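PDB 5I4A: argonaute protein from Marinitoga piezophila, which uses short guide RNAs with a 5'-hydroxyl end to find complementary single-stranded DNA or RNA targets and cleave them. Local coordinates for residues K157-A160 against L161-A164; T212-D215 against A216-Y219; H320-S324 against V325-A329. All coordinates share one frame; numbering follows the deposited sequence.

The three contacts follow one another along the chain and illustrate how short local turns serve quite different parts of a two-lobed argonaute. Contact 1 lies in the PAZ domain, in the loop between strands 143-156 and 169-172. Contact 2 comes next, where the PAZ domain passes into linker L2 on helix 213-218; its centre is about 17 Å from that of contact 1, and both belong to the PAZ lobe. Contact 3 begins helix 325-333 of the Mid domain, in the PIWI lobe, its centre about 39 Å from that of contact 2 and 55 Å from that of contact 1. Contact 2 alone grips the guide RNA directly.

Contact 1 of 3, residues K157-A160 against L161-A164; sequences KEPA and LESA
Pro159 and Glu162 meet on the tight side of this turn, where the backbone closes on itself. Glu162 N donates to Pro159 O over 2.8 Å, a strongly bent bond (N-H...O angle 130°) whose donor stands above the carbonyl plane. A second, weak bond from Ser163 N to Ala160 O, 3.4 Å long, draws in the next residue. The side chains fill in around these bonds: Ser163 CB rests 3.3 Å from Pro159 O, and Glu158 CB lies 3.2 Å from Glu162 O. Ala160 and Leu161 form the short 3-10 turn at the centre of the segment, part of the PAZ-domain loop that links strand 143-156 to strand 169-172. Their side chains lie against Leu189 of strand 188-192, in the same antiparallel sheet as the two strands the loop connects. Ser163 turns its OG anti to the backbone N (chi1 -179°), and the hydroxyl is hydrogen-bonded to Ile165 O, further along the loop.

The other side is looser and carries the two acidic chains. Glu162 runs out extended from its CG and passes the proline side chain at a slant, Glu162 OE1 coming to 3.9 Å from Pro159 CD. Glu158, bent at chi2 (-80°), brings its carboxylate near, with Glu158 OE1 4.3 Å from Glu162 OE1. Two like charges at that spacing probably disfavour a closer approach, and Glu162 is exposed to solvent.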
loop_
_atom_site.group_PDB
_atom_site.type_symbol
_atom_site.label_atom_id
_atom_site.label_comp_id
_atom_site.label_asym_id
_atom_site.label_seq_id
_atom_site.Cartn_x
_atom_site.Cartn_y
_atom_site.Cartn_z
ATOM N N LYS A 157 17.236 -2.572 23.389
ATOM C CA LYS A 157 17.578 -3.652 24.308
ATOM C C LYS A 157 16.958 -3.436 25.683
ATOM O O LYS A 157 16.641 -4.409 26.378
ATOM C CB LYS A 157 19.099 -3.770 24.412
ATOM C CG LYS A 157 19.599 -4.872 25.328
ATOM C CD LYS A 157 21.117 -4.897 25.339
ATOM C CE LYS A 157 21.652 -5.959 26.282
ATOM N NZ LYS A 157 23.140 -6.007 26.245
ATOM N N GLU A 158 16.772 -2.185 26.083
ATOM C CA GLU A 158 16.231 -1.823 27.378
ATOM C C GLU A 158 14.875 -1.150 27.207
ATOM O O GLU A 158 14.577 -0.598 26.141
ATOM C CB GLU A 158 17.190 -0.877 28.115
ATOM C CG GLU A 158 18.643 -1.335 28.109
ATOM C CD GLU A 158 18.929 -2.412 29.143
ATOM O OE1 GLU A 158 18.856 -2.108 30.354
ATOM O OE2 GLU A 158 19.228 -3.559 28.748
ATOM N N PRO A 159 14.020 -1.195 28.229
ATOM C CA PRO A 159 12.750 -0.463 28.164
ATOM C C PRO A 159 12.974 1.023 27.909
ATOM O O PRO A 159 14.054 1.568 28.149
ATOM C CB PRO A 159 12.130 -0.706 29.542
ATOM C CG PRO A 159 12.672 -2.033 29.945
ATOM C CD PRO A 159 14.087 -2.065 29.415
ATOM N N ALA A 160 11.910 1.674 27.426
ATOM C CA ALA A 160 12.005 3.039 26.911
ATOM C C ALA A 160 12.662 3.987 27.907
ATOM O O ALA A 160 13.550 4.768 27.547
ATOM C CB ALA A 160 10.611 3.543 26.531
ATOM N N LEU A 161 12.240 3.931 29.172
ATOM C CA LEU A 161 12.787 4.851 30.164
ATOM C C LEU A 161 14.238 4.532 30.501
ATOM O O LEU A 161 14.981 5.424 30.926
ATOM C CB LEU A 161 11.930 4.832 31.427
ATOM C CG LEU A 161 10.590 5.560 31.315
ATOM C CD1 LEU A 161 9.840 5.513 32.635
ATOM C CD2 LEU A 161 10.810 6.997 30.871
ATOM N N GLU A 162 14.665 3.281 30.315
ATOM C CA GLU A 162 16.026 2.867 30.633
ATOM C C GLU A 162 16.881 2.667 29.386
ATOM O O GLU A 162 17.912 1.988 29.451
ATOM C CB GLU A 162 16.014 1.580 31.458
ATOM C CG GLU A 162 14.953 1.518 32.536
ATOM C CD GLU A 162 14.960 0.188 33.265
ATOM O OE1 GLU A 162 15.598 -0.761 32.758
ATOM O OE2 GLU A 162 14.337 0.092 34.343
ATOM N N SER A 163 16.479 3.234 28.252
ATOM C CA SER A 163 17.169 3.035 26.984
ATOM C C SER A 163 17.919 4.306 26.610
ATOM O O SER A 163 17.314 5.379 26.500
ATOM C CB SER A 163 16.183 2.648 25.882
ATOM O OG SER A 163 16.855 2.429 24.652
ATOM N N ALA A 164 19.233 4.178 26.407
ATOM C CA ALA A 164 20.044 5.331 26.027
ATOM C C ALA A 164 19.576 5.922 24.703
ATOM O O ALA A 164 19.468 7.146 24.564
ATOM C CB ALA A 164 21.517 4.933 25.948
#

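Contact 2 of 3, residues T212-D215 against A216-Y219; sequences TTRD and AEKY. With nucleotides of chain B.
Thr212 and Thr213 converge with the backbone N of Arg214 on one phosphate oxygen of the guide RNA, while the turn they begin is closed by Ala216 N bonding back to Thr212 O. Thr212 OG1 donates to OP1 of A7 of chain B over 2.7 Å, and Thr213 OG1 reaches the same OP1 over 2.9 Å. Arg214 N adds a longer bond of 3.3 Å to that OP1, so three donors share one oxygen. Arg214 turns its side chain elsewhere: bent at chi3 (-111°), it presents the edge of its guanidinium to the base of C5 of chain B, where NH1 donates to O2 over 2.6 Å.

Behind this first shell stands the helix itself. Thr212 occupies its N-cap position, and Asp215 OD2 accepts from Thr212 N at 2.9 Å in an almost straight bond (178°), the backbone-to-side-chain half of a capping box. Farther back, Asp215 and Tyr219 lie side by side, Tyr219 CE2 3.6 Å from Asp215 CB, with ring and carboxylate planes 47° apart. With an alanine in place of Tyr219 the ring is gone, which would probably open a gap beside Asp215 CB and its carbonyl oxygen. Ala216 faces helix 222-231 through Ser222 and Val225.

Negative phosphate at the amino end of a helix probably gains from the helix dipole, while O2 is an acceptor that uracil also has, so the arginine bond alone probably does not select the base.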
loop_
_atom_site.group_PDB
_atom_site.type_symbol
_atom_site.label_atom_id
_atom_site.label_comp_id
_atom_site.label_asym_id
_atom_site.label_seq_id
_atom_site.Cartn_x
_atom_site.Cartn_y
_atom_site.Cartn_z
ATOM N N THR A 212 12.645 1.622 12.694
ATOM C CA THR A 212 12.289 1.339 11.316
ATOM C C THR A 212 13.497 1.559 10.409
ATOM O O THR A 212 14.594 1.897 10.857
ATOM C CB THR A 212 11.114 2.215 10.887
ATOM O OG1 THR A 212 11.591 3.526 10.559
ATOM C CG2 THR A 212 10.105 2.327 12.017
ATOM N N THR A 213 13.288 1.362 9.104
ATOM C CA THR A 213 14.358 1.587 8.139
ATOM C C THR A 213 14.842 3.031 8.160
ATOM O O THR A 213 16.030 3.291 7.934
ATOM C CB THR A 213 13.883 1.210 6.735
ATOM O OG1 THR A 213 12.513 1.600 6.574
ATOM C CG2 THR A 213 14.014 -0.289 6.512
ATOM N N ARG A 214 13.947 3.980 8.438
ATOM C CA ARG A 214 14.333 5.385 8.423
ATOM C C ARG A 214 15.097 5.769 9.686
ATOM O O ARG A 214 16.041 6.565 9.623
ATOM C CB ARG A 214 13.094 6.263 8.247
ATOM C CG ARG A 214 13.357 7.590 7.548
ATOM C CD ARG A 214 12.062 8.355 7.310
ATOM N NE ARG A 214 11.713 8.432 5.892
ATOM C CZ ARG A 214 10.653 9.081 5.417
ATOM N NH1 ARG A 214 10.414 9.100 4.113
ATOM N NH2 ARG A 214 9.831 9.712 6.245
ATOM N N ASP A 215 14.705 5.215 10.837
ATOM C CA ASP A 215 15.430 5.484 12.076
ATOM C C ASP A 215 16.863 4.976 11.988
ATOM O O ASP A 215 17.806 5.666 12.389
ATOM C CB ASP A 215 14.704 4.841 13.259
ATOM C CG ASP A 215 13.238 5.228 13.324
ATOM O OD1 ASP A 215 12.916 6.398 13.035
ATOM O OD2 ASP A 215 12.409 4.355 13.660
ATOM N N ALA A 216 17.043 3.762 11.460
ATOM C CA ALA A 216 18.385 3.218 11.269
ATOM C C ALA A 216 19.245 4.155 10.431
ATOM O O ALA A 216 20.423 4.372 10.737
ATOM C CB ALA A 216 18.299 1.838 10.620
ATOM N N GLU A 217 18.669 4.724 9.366
ATOM C CA GLU A 217 19.356 5.788 8.642
ATOM C C GLU A 217 19.572 7.000 9.536
ATOM O O GLU A 217 20.649 7.607 9.528
ATOM C CB GLU A 217 18.560 6.192 7.402
ATOM C CG GLU A 217 18.469 5.138 6.316
ATOM C CD GLU A 217 17.640 5.605 5.135
ATOM O OE1 GLU A 217 17.654 4.928 4.085
ATOM O OE2 GLU A 217 16.974 6.656 5.259
ATOM N N LYS A 218 18.554 7.364 10.316
ATOM C CA LYS A 218 18.629 8.572 11.129
ATOM C C LYS A 218 19.674 8.435 12.229
ATOM O O LYS A 218 20.478 9.348 12.453
ATOM C CB LYS A 218 17.253 8.881 11.720
ATOM C CG LYS A 218 17.171 10.196 12.464
ATOM C CD LYS A 218 15.780 10.413 13.028
ATOM C CE LYS A 218 15.738 11.672 13.867
ATOM N NZ LYS A 218 16.886 11.705 14.814
ATOM N N TYR A 219 19.683 7.300 12.924
ATOM C CA TYR A 219 20.604 7.077 14.031
ATOM C C TYR A 219 21.875 6.351 13.608
ATOM O O TYR A 219 22.649 5.926 14.471
ATOM C CB TYR A 219 19.895 6.313 15.152
ATOM C CG TYR A 219 18.611 6.986 15.577
ATOM C CD1 TYR A 219 18.632 8.178 16.290
ATOM C CD2 TYR A 219 17.377 6.441 15.251
ATOM C CE1 TYR A 219 17.459 8.802 16.671
ATOM C CE2 TYR A 219 16.201 7.058 15.626
ATOM C CZ TYR A 219 16.247 8.237 16.337
ATOM O OH TYR A 219 15.075 8.851 16.713
ATOM P P A B 7 9.306 3.299 7.767
ATOM O OP1 A B 7 10.772 3.417 7.980
ATOM O OP2 A B 7 8.775 2.191 6.931
ATOM O "O5'" A B 7 8.620 3.255 9.204
ATOM C "C5'" A B 7 7.209 3.195 9.342
ATOM C "C4'" A B 7 6.813 2.391 10.549
ATOM O "O4'" A B 7 6.459 3.275 11.644
ATOM C "C3'" A B 7 5.592 1.510 10.379
ATOM O "O3'" A B 7 5.897 0.302 9.710
ATOM C "C2'" A B 7 5.118 1.324 11.815
ATOM O "O2'" A B 7 5.922 0.367 12.489
ATOM C "C1'" A B 7 5.416 2.703 12.404
ATOM P P C B 5 7.281 4.163 -2.930
ATOM O OP1 C B 5 6.740 2.781 -2.952
ATOM O OP2 C B 5 6.341 5.310 -2.988
ATOM O "O5'" C B 5 8.175 4.324 -1.618
ATOM C "C5'" C B 5 9.273 3.458 -1.362
ATOM C "C4'" C B 5 10.215 4.051 -0.341
ATOM O "O4'" C B 5 10.613 5.376 -0.760
ATOM C "C3'" C B 5 9.635 4.241 1.052
ATOM O "O3'" C B 5 9.779 3.066 1.829
ATOM C "C2'" C B 5 10.426 5.421 1.618
ATOM O "O2'" C B 5 11.618 4.976 2.247
ATOM C "C1'" C B 5 10.800 6.210 0.358
ATOM N N1 C B 5 10.017 7.454 0.163
ATOM C C2 C B 5 10.356 8.600 0.891
ATOM O O2 C B 5 11.286 8.541 1.711
ATOM N N3 C B 5 9.657 9.744 0.695
ATOM C C4 C B 5 8.662 9.777 -0.193
ATOM N N4 C B 5 8.003 10.929 -0.350
ATOM C C5 C B 5 8.304 8.631 -0.958
ATOM C C6 C B 5 9.004 7.507 -0.755
#

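Contact 3 of 3, residues H320-S324 against V325-A329; sequences HNKHS and VFYRA
Arg328 N bonds back to Ser324 O (2.9 Å), the bond that opens helix 325-333, with Ser324 at the N-cap position. The loop of residues 321-324 that leads into it is a tight reversal: Ser324 N bonds to Asn321 O, and Asn321 OD1 accepts from His323 N, an Asx turn in which the donor lies well above the plane of the Asn321 side-chain carbonyl.

The side chains build on this frame. Tyr327, on the first turn of the helix, faces back over the loop. A chi1 of 71° tucks Ser324 OG back against its own backbone, from where it accepts a weak capping bond from Phe326 N at 3.3 Å; the same hydroxyl is also hydrogen-bonded to Leu318 O of the preceding helix. It further meets the edge of the tyrosine ring, Ser324 OG to Tyr327 CD2 being 3.3 Å. One face of that ring receives Lys322 CA, a CH-pi contact at 3.9 Å from the centroid, and Lys322 CD packs 3.6 Å from Tyr327 OH. The phenol oxygen finds its polar partner beyond the loop, at Phe319 O. Arg328 folds back through a bend at chi3 (-55°) and sends NH1 to His323 O over 2.7 Å, in the carbonyl plane and near the plane of the guanidinium. Phe326 is buried in the Mid domain, packing on Val338 and Phe340 of strand 337-340, which Tyr327 also touches, and on Ile415 and Val419 of helix 412-424.

The loop carbonyl of His323 thus receives a donor from a side chain that probably carries a positive charge, while the hydroxyls of Ser324 and Tyr327 are hydrogen-bonded to carbonyl oxygens at the C-terminal end of helix 312-320, where the helix's own backbone donors have run out.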
loop_
_atom_site.group_PDB
_atom_site.type_symbol
_atom_site.label_atom_id
_atom_site.label_comp_id
_atom_site.label_asym_id
_atom_site.label_seq_id
_atom_site.Cartn_x
_atom_site.Cartn_y
_atom_site.Cartn_z
ATOM N N HIS A 320 17.466 30.347 -20.150
ATOM C CA HIS A 320 17.985 31.353 -21.067
ATOM C C HIS A 320 18.786 30.747 -22.208
ATOM O O HIS A 320 18.907 31.375 -23.265
ATOM C CB HIS A 320 18.848 32.371 -20.317
ATOM C CG HIS A 320 18.059 33.436 -19.623
ATOM N ND1 HIS A 320 18.612 34.635 -19.225
ATOM C CD2 HIS A 320 16.757 33.483 -19.259
ATOM C CE1 HIS A 320 17.683 35.373 -18.645
ATOM N NE2 HIS A 320 16.548 34.697 -18.653
ATOM N N ASN A 321 19.335 29.552 -22.012
ATOM C CA ASN A 321 19.927 28.768 -23.091
ATOM C C ASN A 321 18.810 27.954 -23.733
ATOM O O ASN A 321 18.350 26.960 -23.161
ATOM C CB ASN A 321 21.040 27.870 -22.556
ATOM C CG ASN A 321 21.556 26.874 -23.588
ATOM O OD1 ASN A 321 21.324 27.022 -24.791
ATOM N ND2 ASN A 321 22.267 25.856 -23.119
ATOM N N LYS A 322 18.371 28.373 -24.924
ATOM C CA LYS A 322 17.290 27.682 -25.633
ATOM C C LYS A 322 17.678 26.277 -26.101
ATOM O O LYS A 322 16.879 25.633 -26.799
ATOM C CB LYS A 322 16.825 28.512 -26.833
ATOM C CG LYS A 322 16.321 29.912 -26.492
ATOM C CD LYS A 322 15.106 29.892 -25.577
ATOM C CE LYS A 322 14.643 31.306 -25.240
ATOM N NZ LYS A 322 14.189 32.058 -26.445
ATOM N N HIS A 323 18.873 25.798 -25.741
ATOM C CA HIS A 323 19.303 24.437 -26.043
ATOM C C HIS A 323 19.749 23.698 -24.786
ATOM O O HIS A 323 20.499 22.722 -24.879
ATOM C CB HIS A 323 20.419 24.448 -27.090
ATOM C CG HIS A 323 20.013 25.068 -28.389
ATOM N ND1 HIS A 323 19.122 24.467 -29.252
ATOM C CD2 HIS A 323 20.365 26.241 -28.966
ATOM C CE1 HIS A 323 18.949 25.241 -30.309
ATOM N NE2 HIS A 323 19.689 26.323 -30.159
ATOM N N SER A 324 19.295 24.144 -23.614
ATOM C CA SER A 324 19.591 23.475 -22.357
ATOM C C SER A 324 18.959 22.091 -22.310
ATOM O O SER A 324 18.218 21.705 -23.217
ATOM C CB SER A 324 19.089 24.305 -21.178
ATOM O OG SER A 324 17.671 24.282 -21.108
ATOM N N VAL A 325 19.247 21.340 -21.248
ATOM C CA VAL A 325 18.642 20.023 -21.070
ATOM C C VAL A 325 17.125 20.136 -20.966
ATOM O O VAL A 325 16.395 19.236 -21.402
ATOM C CB VAL A 325 19.256 19.323 -19.839
ATOM C CG1 VAL A 325 19.126 20.202 -18.603
ATOM C CG2 VAL A 325 18.628 17.957 -19.610
ATOM N N PHE A 326 16.621 21.242 -20.410
ATOM C CA PHE A 326 15.176 21.437 -20.324
ATOM C C PHE A 326 14.549 21.527 -21.711
ATOM O O PHE A 326 13.513 20.904 -21.979
ATOM C CB PHE A 326 14.862 22.695 -19.506
ATOM C CG PHE A 326 13.390 22.961 -19.340
ATOM C CD1 PHE A 326 12.696 22.437 -18.263
ATOM C CD2 PHE A 326 12.703 23.738 -20.259
ATOM C CE1 PHE A 326 11.341 22.677 -18.110
ATOM C CE2 PHE A 326 11.350 23.978 -20.112
ATOM C CZ PHE A 326 10.669 23.450 -19.036
ATOM N N TYR A 327 15.159 22.310 -22.606
ATOM C CA TYR A 327 14.606 22.466 -23.950
ATOM C C TYR A 327 14.825 21.220 -24.798
ATOM O O TYR A 327 13.988 20.896 -25.645
ATOM C CB TYR A 327 15.220 23.682 -24.643
ATOM C CG TYR A 327 14.761 25.008 -24.080
ATOM C CD1 TYR A 327 13.577 25.594 -24.512
ATOM C CD2 TYR A 327 15.515 25.676 -23.123
ATOM C CE1 TYR A 327 13.155 26.807 -24.001
ATOM C CE2 TYR A 327 15.099 26.889 -22.608
ATOM C CZ TYR A 327 13.918 27.450 -23.052
ATOM O OH TYR A 327 13.499 28.660 -22.545
ATOM N N ARG A 328 15.943 20.522 -24.603
ATOM C CA ARG A 328 16.161 19.280 -25.337
ATOM C C ARG A 328 15.182 18.204 -24.889
ATOM O O ARG A 328 14.697 17.419 -25.711
ATOM C CB ARG A 328 17.605 18.806 -25.165
ATOM C CG ARG A 328 18.643 19.778 -25.713
ATOM C CD ARG A 328 19.987 19.103 -25.952
ATOM N NE ARG A 328 20.499 18.432 -24.763
ATOM C CZ ARG A 328 21.163 19.045 -23.789
ATOM N NH1 ARG A 328 21.391 20.348 -23.859
ATOM N NH2 ARG A 328 21.595 18.354 -22.743
ATOM N N ALA A 329 14.869 18.161 -23.590
ATOM C CA ALA A 329 13.883 17.205 -23.096
ATOM C C ALA A 329 12.511 17.467 -23.703
ATOM O O ALA A 329 11.816 16.532 -24.114
ATOM C CB ALA A 329 13.813 17.260 -21.571
#